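Local coordinates for hypothetical protein (Legionella pneumophila subsp. pneumophila, PDB 4JX2) that is of unknown function, a putative secreted protein of a pathogenic bacterium that pairs helical packing with a small mixed beta sheet, at residues P121-L126 against N210-G215; V226-F231 against N386-W391; F375-A378 against M383-N386. All coordinates share one frame; numbering follows the deposited sequence.

In the fold
Contact 1 closes along the chain before contacts 2 and 3 open; those two end on the same stretch and share Asn-386. Centres lie about 17 Å apart for contacts 1 and 2, about 16 Å for 1 and 3, and about 10 Å for 2 and 3. Met-227 joins contacts 1 and 2, its CE lying 3.6 Å from Leu-213 CD2. Met-124 SE lies 3.9 Å from Leu-377 CD2, which ties contact 1 to contact 3. Contacts 2 and 3 also meet where Phe-231 CZ comes within 3.9 Å of Leu-384 CD1. Contacts 1 and 3 both reach the second subunit, and contact 3 holds a bound sulfate; no active site is known.

Contact 1: P121-L126 against N210-G215; sequences PALMYL and NDFLNG
Leu-123 and Phe-212 meet at about a right angle, one branch of the leucine, CD1, lying 3.4 Å from CE2 of the ring. The same methyl also lies 3.7 Å from Phe-212 CD2, so it meets the ring obliquely, near its CE2-CD2 side. Phe-212 carries CG opposite its backbone N (chi1 173°), which swings the ring out toward helix 119-131, while the leucine branch comes from the opposing helix to meet it. One residue further along each segment is a second apolar pair. The selenomethionine Met-124 runs out from its helix and bends at its last torsion (chi3 -143°), so that CE reaches 3.9 Å from CD1 of Leu-213 and 4.1 Å from CD2 of the same leucine; the methyl thus sits against the fork of the isobutyl group. Both pairs join helix 119-131 to helix 205-213 within the region assigned to the DUF5624 family, where the intervening chain contains helices and no strand. Helix 205-213 has a wider pi-type turn at 210-213, and beyond it Gly-215, with positive phi, leaves the helical path; its N is hydrogen-bonded to Phe-212 O. The Phe-212 ring also stacks with Tyr-192 and Tyr-223, and Leu-123 has further packing on Met-193 and Met-141, so both residues sit among several helices. Phe-340 of the second subunit packs on Met-124, and Phe-41 of that subunit stands edge-to-face to Tyr-125.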
ATOM      1  N   PRO A 121       4.441  24.091  -8.833  1.00 39.63           N
ATOM      2  CA  PRO A 121       5.305  23.370  -7.863  1.00 39.68           C
ATOM      3  C   PRO A 121       6.776  23.779  -7.933  1.00 42.86           C
ATOM      4  O   PRO A 121       7.414  23.893  -6.884  1.00 41.44           O
ATOM      5  CB  PRO A 121       5.125  21.903  -8.259  1.00 41.11           C
ATOM      6  CG  PRO A 121       3.751  21.862  -8.852  1.00 45.02           C
ATOM      7  CD  PRO A 121       3.630  23.136  -9.622  1.00 40.72           C
ATOM      8  N   ALA A 122       7.308  24.031  -9.157  1.00 39.79           N
ATOM      9  CA  ALA A 122       8.697  24.496  -9.359  1.00 39.07           C
ATOM     10  C   ALA A 122       8.963  25.785  -8.574  1.00 42.37           C
ATOM     11  O   ALA A 122       9.953  25.863  -7.834  1.00 42.18           O
ATOM     12  CB  ALA A 122       8.973  24.725 -10.837  1.00 39.49           C
ATOM     13  N   LEU A 123       8.047  26.774  -8.700  1.00 37.59           N
ATOM     14  CA  LEU A 123       8.158  28.053  -8.013  1.00 37.50           C
ATOM     15  C   LEU A 123       8.038  27.885  -6.497  1.00 41.89           C
ATOM     16  O   LEU A 123       8.781  28.551  -5.757  1.00 42.88           O
ATOM     17  CB  LEU A 123       7.134  29.056  -8.550  1.00 37.09           C
ATOM     18  CG  LEU A 123       7.503  29.709  -9.883  1.00 41.26           C
ATOM     19  CD1 LEU A 123       6.357  30.522 -10.416  1.00 40.55           C
ATOM     20  CD2 LEU A 123       8.793  30.559  -9.772  1.00 43.17           C
HETATM   21  N   MSE A 124       7.151  26.963  -6.043  1.00 37.27           N
HETATM   22  CA  MSE A 124       6.972  26.625  -4.614  1.00 36.73           C
HETATM   23  C   MSE A 124       8.288  26.083  -4.025  1.00 41.10           C
HETATM   24  O   MSE A 124       8.727  26.521  -2.957  1.00 40.98           O
HETATM   25  CB  MSE A 124       5.854  25.594  -4.425  1.00 37.67           C
HETATM   26  CG  MSE A 124       4.472  26.139  -4.648  1.00 44.42           C
HETATM   27 SE   MSE A 124       3.183  24.660  -4.778  0.75 51.18          SE
HETATM   28  CE  MSE A 124       1.987  25.402  -6.147  1.00 46.63           C
ATOM     29  N   TYR A 125       8.937  25.175  -4.775  1.00 37.78           N
ATOM     30  CA  TYR A 125      10.214  24.559  -4.434  1.00 37.94           C
ATOM     31  C   TYR A 125      11.301  25.611  -4.352  1.00 43.47           C
ATOM     32  O   TYR A 125      12.107  25.567  -3.421  1.00 45.84           O
ATOM     33  CB  TYR A 125      10.583  23.473  -5.464  1.00 38.74           C
ATOM     34  CG  TYR A 125       9.951  22.106  -5.254  1.00 39.96           C
ATOM     35  CD1 TYR A 125       8.636  21.979  -4.803  1.00 41.14           C
ATOM     36  CD2 TYR A 125      10.634  20.945  -5.594  1.00 41.42           C
ATOM     37  CE1 TYR A 125       8.039  20.728  -4.642  1.00 40.63           C
ATOM     38  CE2 TYR A 125      10.039  19.687  -5.455  1.00 42.40           C
ATOM     39  CZ  TYR A 125       8.748  19.583  -4.956  1.00 46.88           C
ATOM     40  OH  TYR A 125       8.162  18.354  -4.797  1.00 44.83           O
ATOM     41  N   LEU A 126      11.301  26.583  -5.290  1.00 39.40           N
ATOM     42  CA  LEU A 126      12.286  27.675  -5.326  1.00 39.14           C
ATOM     43  C   LEU A 126      12.165  28.575  -4.082  1.00 43.96           C
ATOM     44  O   LEU A 126      13.198  28.977  -3.535  1.00 45.10           O
ATOM     45  CB  LEU A 126      12.170  28.498  -6.620  1.00 38.43           C
ATOM     46  CG  LEU A 126      12.662  27.800  -7.901  1.00 40.27           C
ATOM     47  CD1 LEU A 126      12.182  28.524  -9.114  1.00 39.55           C
ATOM     48  CD2 LEU A 126      14.168  27.686  -7.936  1.00 41.60           C
ATOM     49  N   ASN A 210       0.115  34.973  -3.006  1.00 38.49           N
ATOM     50  CA  ASN A 210      -0.628  36.203  -3.248  1.00 39.16           C
ATOM     51  C   ASN A 210      -0.317  36.843  -4.615  1.00 43.77           C
ATOM     52  O   ASN A 210      -1.253  37.262  -5.295  1.00 42.81           O
ATOM     53  CB  ASN A 210      -0.345  37.179  -2.110  1.00 41.58           C
ATOM     54  CG  ASN A 210      -1.100  38.477  -2.161  1.00 66.29           C
ATOM     55  OD1 ASN A 210      -2.262  38.569  -1.769  1.00 62.49           O
ATOM     56  ND2 ASN A 210      -0.428  39.522  -2.591  1.00 61.21           N
ATOM     57  N   ASP A 211       0.978  36.919  -5.014  1.00 42.03           N
ATOM     58  CA  ASP A 211       1.406  37.622  -6.235  1.00 42.14           C
ATOM     59  C   ASP A 211       1.240  36.831  -7.519  1.00 44.99           C
ATOM     60  O   ASP A 211       1.147  37.439  -8.594  1.00 44.59           O
ATOM     61  CB  ASP A 211       2.876  38.072  -6.137  1.00 44.00           C
ATOM     62  CG  ASP A 211       3.199  38.985  -4.975  1.00 54.59           C
ATOM     63  OD1 ASP A 211       2.279  39.671  -4.482  1.00 55.98           O
ATOM     64  OD2 ASP A 211       4.382  39.056  -4.593  1.00 60.85           O
ATOM     65  N   PHE A 212       1.229  35.497  -7.428  1.00 41.08           N
ATOM     66  CA  PHE A 212       1.198  34.659  -8.626  1.00 39.30           C
ATOM     67  C   PHE A 212       0.080  33.576  -8.631  1.00 42.02           C
ATOM     68  O   PHE A 212      -0.785  33.611  -9.508  1.00 41.66           O
ATOM     69  CB  PHE A 212       2.584  34.009  -8.813  1.00 39.76           C
ATOM     70  CG  PHE A 212       2.660  32.983  -9.912  1.00 39.92           C
ATOM     71  CD1 PHE A 212       2.531  33.356 -11.248  1.00 41.41           C
ATOM     72  CD2 PHE A 212       2.873  31.643  -9.617  1.00 41.15           C
ATOM     73  CE1 PHE A 212       2.614  32.405 -12.264  1.00 41.11           C
ATOM     74  CE2 PHE A 212       2.937  30.690 -10.642  1.00 42.65           C
ATOM     75  CZ  PHE A 212       2.860  31.090 -11.958  1.00 39.93           C
ATOM     76  N   LEU A 213       0.106  32.624  -7.688  1.00 37.15           N
ATOM     77  CA  LEU A 213      -0.862  31.530  -7.669  1.00 35.72           C
ATOM     78  C   LEU A 213      -2.318  32.017  -7.646  1.00 41.22           C
ATOM     79  O   LEU A 213      -3.142  31.468  -8.367  1.00 40.74           O
ATOM     80  CB  LEU A 213      -0.590  30.568  -6.495  1.00 34.62           C
ATOM     81  CG  LEU A 213       0.762  29.853  -6.508  1.00 37.65           C
ATOM     82  CD1 LEU A 213       0.965  29.052  -5.246  1.00 37.66           C
ATOM     83  CD2 LEU A 213       0.940  28.995  -7.753  1.00 34.42           C
ATOM     84  N   ASN A 214      -2.615  33.071  -6.878  1.00 40.46           N
ATOM     85  CA  ASN A 214      -3.972  33.633  -6.739  1.00 40.67           C
ATOM     86  C   ASN A 214      -4.334  34.637  -7.831  1.00 42.01           C
ATOM     87  O   ASN A 214      -5.502  35.026  -7.947  1.00 40.49           O
ATOM     88  CB  ASN A 214      -4.125  34.307  -5.371  1.00 37.76           C
ATOM     89  CG  ASN A 214      -4.150  33.334  -4.229  1.00 52.05           C
ATOM     90  OD1 ASN A 214      -3.925  33.712  -3.076  1.00 50.69           O
ATOM     91  ND2 ASN A 214      -4.434  32.063  -4.519  1.00 37.84           N
ATOM     92  N   GLY A 215      -3.337  35.042  -8.602  1.00 37.44           N
ATOM     93  CA  GLY A 215      -3.514  36.030  -9.649  1.00 37.72           C
ATOM     94  C   GLY A 215      -3.051  37.388  -9.168  1.00 43.75           C
ATOM     95  O   GLY A 215      -2.742  37.583  -7.976  1.00 42.92           O
TER

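Contact 2: V226-F231 against N386-W391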
ATOM      1  N   VAL A 226      -4.816  27.576 -14.155  1.00 31.75           N
ATOM      2  CA  VAL A 226      -3.976  27.002 -15.203  1.00 31.53           C
ATOM      3  C   VAL A 226      -3.562  25.594 -14.750  1.00 38.44           C
ATOM      4  O   VAL A 226      -3.595  24.668 -15.557  1.00 39.50           O
ATOM      5  CB  VAL A 226      -2.762  27.906 -15.564  1.00 34.58           C
ATOM      6  CG1 VAL A 226      -1.734  27.178 -16.419  1.00 33.73           C
ATOM      7  CG2 VAL A 226      -3.221  29.161 -16.268  1.00 34.98           C
HETATM    8  N   MSE A 227      -3.218  25.424 -13.460  1.00 34.84           N
HETATM    9  CA  MSE A 227      -2.828  24.120 -12.931  1.00 33.71           C
HETATM   10  C   MSE A 227      -3.954  23.114 -13.043  1.00 38.08           C
HETATM   11  O   MSE A 227      -3.690  22.006 -13.484  1.00 39.02           O
HETATM   12  CB  MSE A 227      -2.339  24.224 -11.499  1.00 35.68           C
HETATM   13  CG  MSE A 227      -0.932  24.756 -11.448  1.00 43.58           C
HETATM   14 SE   MSE A 227      -0.159  24.638  -9.723  0.75 52.30          SE
HETATM   15  CE  MSE A 227      -1.102  26.167  -8.797  1.00 49.09           C
ATOM     16  N   ILE A 228      -5.208  23.504 -12.732  1.00 33.56           N
ATOM     17  CA  ILE A 228      -6.357  22.599 -12.835  1.00 32.06           C
ATOM     18  C   ILE A 228      -6.645  22.288 -14.323  1.00 39.47           C
ATOM     19  O   ILE A 228      -6.769  21.113 -14.678  1.00 39.79           O
ATOM     20  CB  ILE A 228      -7.611  23.136 -12.084  1.00 33.70           C
ATOM     21  CG1 ILE A 228      -7.318  23.466 -10.578  1.00 33.63           C
ATOM     22  CG2 ILE A 228      -8.811  22.184 -12.235  1.00 31.39           C
ATOM     23  CD1 ILE A 228      -6.496  22.365  -9.712  1.00 33.43           C
ATOM     24  N   GLY A 229      -6.689  23.324 -15.167  1.00 36.77           N
ATOM     25  CA  GLY A 229      -6.957  23.184 -16.594  1.00 36.97           C
ATOM     26  C   GLY A 229      -6.018  22.219 -17.291  1.00 42.14           C
ATOM     27  O   GLY A 229      -6.459  21.308 -17.992  1.00 43.21           O
ATOM     28  N   THR A 230      -4.713  22.382 -17.054  1.00 38.72           N
ATOM     29  CA  THR A 230      -3.651  21.545 -17.626  1.00 37.57           C
ATOM     30  C   THR A 230      -3.744  20.116 -17.112  1.00 39.45           C
ATOM     31  O   THR A 230      -3.615  19.203 -17.921  1.00 41.43           O
ATOM     32  CB  THR A 230      -2.272  22.131 -17.344  1.00 39.36           C
ATOM     33  OG1 THR A 230      -2.158  22.434 -15.949  1.00 41.58           O
ATOM     34  CG2 THR A 230      -1.987  23.346 -18.165  1.00 29.76           C
ATOM     35  N   PHE A 231      -3.981  19.915 -15.795  1.00 31.88           N
ATOM     36  CA  PHE A 231      -4.132  18.581 -15.210  1.00 31.93           C
ATOM     37  C   PHE A 231      -5.342  17.860 -15.846  1.00 35.23           C
ATOM     38  O   PHE A 231      -5.257  16.673 -16.196  1.00 34.51           O
ATOM     39  CB  PHE A 231      -4.286  18.652 -13.671  1.00 33.69           C
ATOM     40  CG  PHE A 231      -3.007  18.826 -12.883  1.00 35.94           C
ATOM     41  CD1 PHE A 231      -1.883  18.066 -13.172  1.00 39.67           C
ATOM     42  CD2 PHE A 231      -2.949  19.702 -11.801  1.00 39.08           C
ATOM     43  CE1 PHE A 231      -0.709  18.206 -12.412  1.00 40.58           C
ATOM     44  CE2 PHE A 231      -1.763  19.872 -11.068  1.00 41.20           C
ATOM     45  CZ  PHE A 231      -0.658  19.106 -11.365  1.00 39.19           C
ATOM     46  N   ASN A 386      -4.500  12.667  -8.881  1.00 34.31           N
ATOM     47  CA  ASN A 386      -5.736  12.465  -8.096  1.00 33.02           C
ATOM     48  C   ASN A 386      -6.525  13.777  -7.960  1.00 36.87           C
ATOM     49  O   ASN A 386      -7.700  13.738  -7.589  1.00 36.74           O
ATOM     50  CB  ASN A 386      -5.438  11.914  -6.705  1.00 32.12           C
ATOM     51  CG  ASN A 386      -4.969  10.486  -6.648  1.00 46.55           C
ATOM     52  OD1 ASN A 386      -5.122   9.715  -7.589  1.00 39.75           O
ATOM     53  ND2 ASN A 386      -4.451  10.085  -5.501  1.00 37.50           N
ATOM     54  N   THR A 387      -5.880  14.943  -8.249  1.00 32.57           N
ATOM     55  CA  THR A 387      -6.527  16.260  -8.194  1.00 32.52           C
ATOM     56  C   THR A 387      -7.744  16.304  -9.123  1.00 38.02           C
ATOM     57  O   THR A 387      -8.738  16.966  -8.800  1.00 39.17           O
ATOM     58  CB  THR A 387      -5.530  17.370  -8.605  1.00 31.82           C
ATOM     59  OG1 THR A 387      -4.391  17.330  -7.762  1.00 27.92           O
ATOM     60  CG2 THR A 387      -6.138  18.755  -8.596  1.00 27.87           C
ATOM     61  N   VAL A 388      -7.636  15.638 -10.302  1.00 32.48           N
ATOM     62  CA  VAL A 388      -8.670  15.681 -11.332  1.00 31.22           C
ATOM     63  C   VAL A 388      -9.107  14.281 -11.817  1.00 34.64           C
ATOM     64  O   VAL A 388     -10.191  14.166 -12.397  1.00 34.09           O
ATOM     65  CB  VAL A 388      -8.207  16.555 -12.532  1.00 34.11           C
ATOM     66  CG1 VAL A 388      -7.892  17.994 -12.105  1.00 33.03           C
ATOM     67  CG2 VAL A 388      -7.037  15.926 -13.299  1.00 33.55           C
ATOM     68  N   GLY A 389      -8.251  13.268 -11.623  1.00 30.71           N
ATOM     69  CA  GLY A 389      -8.455  11.896 -12.077  1.00 30.43           C
ATOM     70  C   GLY A 389      -9.803  11.301 -11.737  1.00 36.17           C
ATOM     71  O   GLY A 389     -10.481  10.775 -12.632  1.00 37.46           O
ATOM     72  N   PHE A 390     -10.210  11.396 -10.432  1.00 30.60           N
ATOM     73  CA  PHE A 390     -11.512  10.910  -9.951  1.00 29.39           C
ATOM     74  C   PHE A 390     -12.659  11.662 -10.618  1.00 36.43           C
ATOM     75  O   PHE A 390     -13.638  11.026 -11.014  1.00 40.27           O
ATOM     76  CB  PHE A 390     -11.627  10.984  -8.419  1.00 29.48           C
ATOM     77  CG  PHE A 390     -10.775   9.959  -7.707  1.00 28.85           C
ATOM     78  CD1 PHE A 390      -9.446  10.230  -7.393  1.00 29.96           C
ATOM     79  CD2 PHE A 390     -11.300   8.725  -7.344  1.00 28.92           C
ATOM     80  CE1 PHE A 390      -8.645   9.271  -6.768  1.00 29.37           C
ATOM     81  CE2 PHE A 390     -10.502   7.774  -6.684  1.00 30.65           C
ATOM     82  CZ  PHE A 390      -9.175   8.047  -6.428  1.00 28.25           C
ATOM     83  N   TRP A 391     -12.531  12.994 -10.785  1.00 31.89           N
ATOM     84  CA  TRP A 391     -13.558  13.819 -11.449  1.00 31.62           C
ATOM     85  C   TRP A 391     -13.671  13.508 -12.959  1.00 34.42           C
ATOM     86  O   TRP A 391     -14.784  13.286 -13.446  1.00 36.45           O
ATOM     87  CB  TRP A 391     -13.310  15.332 -11.248  1.00 29.78           C
ATOM     88  CG  TRP A 391     -14.509  16.134 -11.643  1.00 30.98           C
ATOM     89  CD1 TRP A 391     -15.621  16.379 -10.882  1.00 34.13           C
ATOM     90  CD2 TRP A 391     -14.796  16.650 -12.953  1.00 30.92           C
ATOM     91  NE1 TRP A 391     -16.568  17.042 -11.629  1.00 34.26           N
ATOM     92  CE2 TRP A 391     -16.081  17.242 -12.898  1.00 35.38           C
ATOM     93  CE3 TRP A 391     -14.085  16.688 -14.165  1.00 31.53           C
ATOM     94  CZ2 TRP A 391     -16.658  17.888 -14.003  1.00 34.61           C
ATOM     95  CZ3 TRP A 391     -14.668  17.303 -15.262  1.00 33.45           C
ATOM     96  CH2 TRP A 391     -15.931  17.913 -15.169  1.00 34.46           C
TER
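Ile-228 and Phe-231 of helix 223-247 pack on Thr-387 and Val-388 of segment 386-391, on helix 386-398, a helix-helix crossing of -51° with the axes of the two short segments 9.6 Å apart at closest. Met-227, second in the segment, is directed instead to the neighbouring helices 119-131 and 205-213. Ile-228 follows, and bends at chi2 (-47°) to bring CD1 to 3.8 Å from Thr-387 CG2, the two side chains crossing at about a right angle. The threonine can offer its methyl here because CG2 stands opposite its backbone N, while OG1 is hydrogen-bonded to Leu-384 O, three residues earlier. The other branch of Ile-228, CG2, lies 4.3 Å from Val-388 CG1, so this residue spans two neighbours on the opposing helix. Thr-230 faces a different helix, with OG1 hydrogen-bonded to Ser-117 OG of helix 110-117. Phe-231 closes the segment and supplies its CB and backbone rather than its ring: CB is 3.9 Å from Val-388 CG2 and 4.0 Å from CG1 of the same valine. Around this pair Val-388 is also in contact with Met-232 and Ala-235, which extends the interface along helix 223-247. The valine methyl CG2 lies 3.5 Å from the backbone O of Phe-231.

Contact 3: F375-A378 against M383-N386. With SO4 (sulfate ion), chain F.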
ATOM      1  N   PHE A 375      -4.277  18.982  -1.078  1.00 32.47           N
ATOM      2  CA  PHE A 375      -4.362  17.692  -0.428  1.00 31.58           C
ATOM      3  C   PHE A 375      -3.442  16.684  -1.136  1.00 35.93           C
ATOM      4  O   PHE A 375      -2.635  16.025  -0.488  1.00 37.37           O
ATOM      5  CB  PHE A 375      -5.828  17.210  -0.394  1.00 32.73           C
ATOM      6  CG  PHE A 375      -6.018  15.929   0.380  1.00 33.53           C
ATOM      7  CD1 PHE A 375      -5.940  15.920   1.770  1.00 35.79           C
ATOM      8  CD2 PHE A 375      -6.200  14.717  -0.281  1.00 34.70           C
ATOM      9  CE1 PHE A 375      -6.097  14.731   2.487  1.00 36.24           C
ATOM     10  CE2 PHE A 375      -6.314  13.522   0.437  1.00 36.75           C
ATOM     11  CZ  PHE A 375      -6.272  13.539   1.816  1.00 34.84           C
ATOM     12  N   SER A 376      -3.506  16.632  -2.453  1.00 31.75           N
ATOM     13  CA  SER A 376      -2.722  15.708  -3.260  1.00 30.95           C
ATOM     14  C   SER A 376      -1.239  15.960  -3.122  1.00 36.61           C
ATOM     15  O   SER A 376      -0.470  14.999  -3.047  1.00 35.83           O
ATOM     16  CB  SER A 376      -3.144  15.782  -4.725  1.00 31.42           C
ATOM     17  OG  SER A 376      -4.439  15.215  -4.839  1.00 33.37           O
ATOM     18  N   LEU A 377      -0.838  17.236  -3.070  1.00 35.05           N
ATOM     19  CA  LEU A 377       0.571  17.607  -2.946  1.00 35.25           C
ATOM     20  C   LEU A 377       1.096  17.382  -1.518  1.00 38.00           C
ATOM     21  O   LEU A 377       2.230  16.943  -1.383  1.00 39.43           O
ATOM     22  CB  LEU A 377       0.790  19.057  -3.395  1.00 36.26           C
ATOM     23  CG  LEU A 377       2.197  19.654  -3.270  1.00 42.80           C
ATOM     24  CD1 LEU A 377       3.224  18.912  -4.146  1.00 43.24           C
ATOM     25  CD2 LEU A 377       2.174  21.138  -3.568  1.00 44.87           C
ATOM     26  N   ALA A 378       0.288  17.627  -0.469  1.00 33.43           N
ATOM     27  CA  ALA A 378       0.726  17.439   0.924  1.00 32.96           C
ATOM     28  C   ALA A 378       0.828  15.969   1.335  1.00 37.51           C
ATOM     29  O   ALA A 378       1.757  15.608   2.062  1.00 38.05           O
ATOM     30  CB  ALA A 378      -0.226  18.154   1.883  1.00 33.54           C
HETATM   31  N   MSE A 383      -1.203  11.133  -5.443  1.00 34.21           N
HETATM   32  CA  MSE A 383      -0.483  11.511  -6.669  1.00 33.96           C
HETATM   33  C   MSE A 383      -1.092  12.809  -7.094  1.00 37.72           C
HETATM   34  O   MSE A 383      -2.298  12.984  -6.858  1.00 37.66           O
HETATM   35  CB  MSE A 383      -0.647  10.450  -7.790  1.00 36.06           C
HETATM   36  CG  MSE A 383      -1.053   9.075  -7.316  1.00 43.73           C
HETATM   37 SE   MSE A 383      -1.101   7.790  -8.751  0.75 53.89          SE
HETATM   38  CE  MSE A 383      -2.993   7.761  -9.077  1.00 50.55           C
ATOM     39  N   LEU A 384      -0.343  13.706  -7.760  1.00 34.13           N
ATOM     40  CA  LEU A 384      -0.963  14.971  -8.226  1.00 33.85           C
ATOM     41  C   LEU A 384      -2.122  14.709  -9.220  1.00 36.20           C
ATOM     42  O   LEU A 384      -3.076  15.477  -9.215  1.00 35.64           O
ATOM     43  CB  LEU A 384       0.048  15.965  -8.836  1.00 33.83           C
ATOM     44  CG  LEU A 384       0.898  16.765  -7.853  1.00 39.01           C
ATOM     45  CD1 LEU A 384       1.779  17.752  -8.596  1.00 39.81           C
ATOM     46  CD2 LEU A 384       0.045  17.489  -6.790  1.00 41.89           C
ATOM     47  N   SER A 385      -2.081  13.586  -9.980  1.00 31.35           N
ATOM     48  CA  SER A 385      -3.137  13.229 -10.926  1.00 31.99           C
ATOM     49  C   SER A 385      -4.494  12.939 -10.228  1.00 38.48           C
ATOM     50  O   SER A 385      -5.530  13.035 -10.898  1.00 39.49           O
ATOM     51  CB  SER A 385      -2.715  12.061 -11.812  1.00 34.38           C
ATOM     52  OG  SER A 385      -2.324  10.920 -11.072  1.00 42.09           O
ATOM     53  N   ASN A 386      -4.500  12.667  -8.881  1.00 34.31           N
ATOM     54  CA  ASN A 386      -5.736  12.465  -8.096  1.00 33.02           C
ATOM     55  C   ASN A 386      -6.525  13.777  -7.960  1.00 36.87           C
ATOM     56  O   ASN A 386      -7.700  13.738  -7.589  1.00 36.74           O
ATOM     57  CB  ASN A 386      -5.438  11.914  -6.705  1.00 32.12           C
ATOM     58  CG  ASN A 386      -4.969  10.486  -6.648  1.00 46.55           C
ATOM     59  OD1 ASN A 386      -5.122   9.715  -7.589  1.00 39.75           O
ATOM     60  ND2 ASN A 386      -4.451  10.085  -5.501  1.00 37.50           N
TER
HETATM   61  S   SO4 F 504       3.439  13.440  -8.458  1.00 63.63           S
HETATM   62  O1  SO4 F 504       3.191  14.675  -7.728  1.00 61.22           O
HETATM   63  O2  SO4 F 504       4.845  13.033  -8.246  1.00 68.08           O
HETATM   64  O3  SO4 F 504       2.534  12.405  -7.963  1.00 65.28           O
HETATM   65  O4  SO4 F 504       3.210  13.633  -9.893  1.00 64.13           O
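Chain 383-386 makes a type I beta turn, closed by Asn-386 N to Met-383 O at 3.0 Å, and folds back on the last turn of helix 366-378, where the CA atoms of Ser-376 and Leu-384 are 5.3 Å apart. Ser-376 CB points into the turn and lies 3.6 Å from Met-383 O. Its OG is 3.9 Å from Asn-386 CB, a plain van der Waals approach to carbon; the hydroxyl is hydrogen-bonded to Arg-372 O in its own helix. Asn-386 ND2 likewise turns elsewhere, bonded to Ser-276 O and Glu-382 OE1. Leu-384 holds CG anti to its carbonyl carbon (chi1 -78°), which sets its fork between the helix and the sulfate. CD2 reaches 3.8 Å from Leu-377 CB, whereas CD1 lies 3.5 Å from sulfate O1. The same sulfate accepts a hydrogen bond from Leu-384 N, 3.2 Å to its O3 at an N-H...O angle of 158°. Asn-267 ND2 of the same chain and Arg-332 NH2 of the second subunit also hydrogen-bond the sulfate, probably from the crystallisation liquor. A tight loop with a type I beta turn thus links consecutive helices 366-378 and 386-398, with a sulfate bound at Leu-384 N, between two subunits.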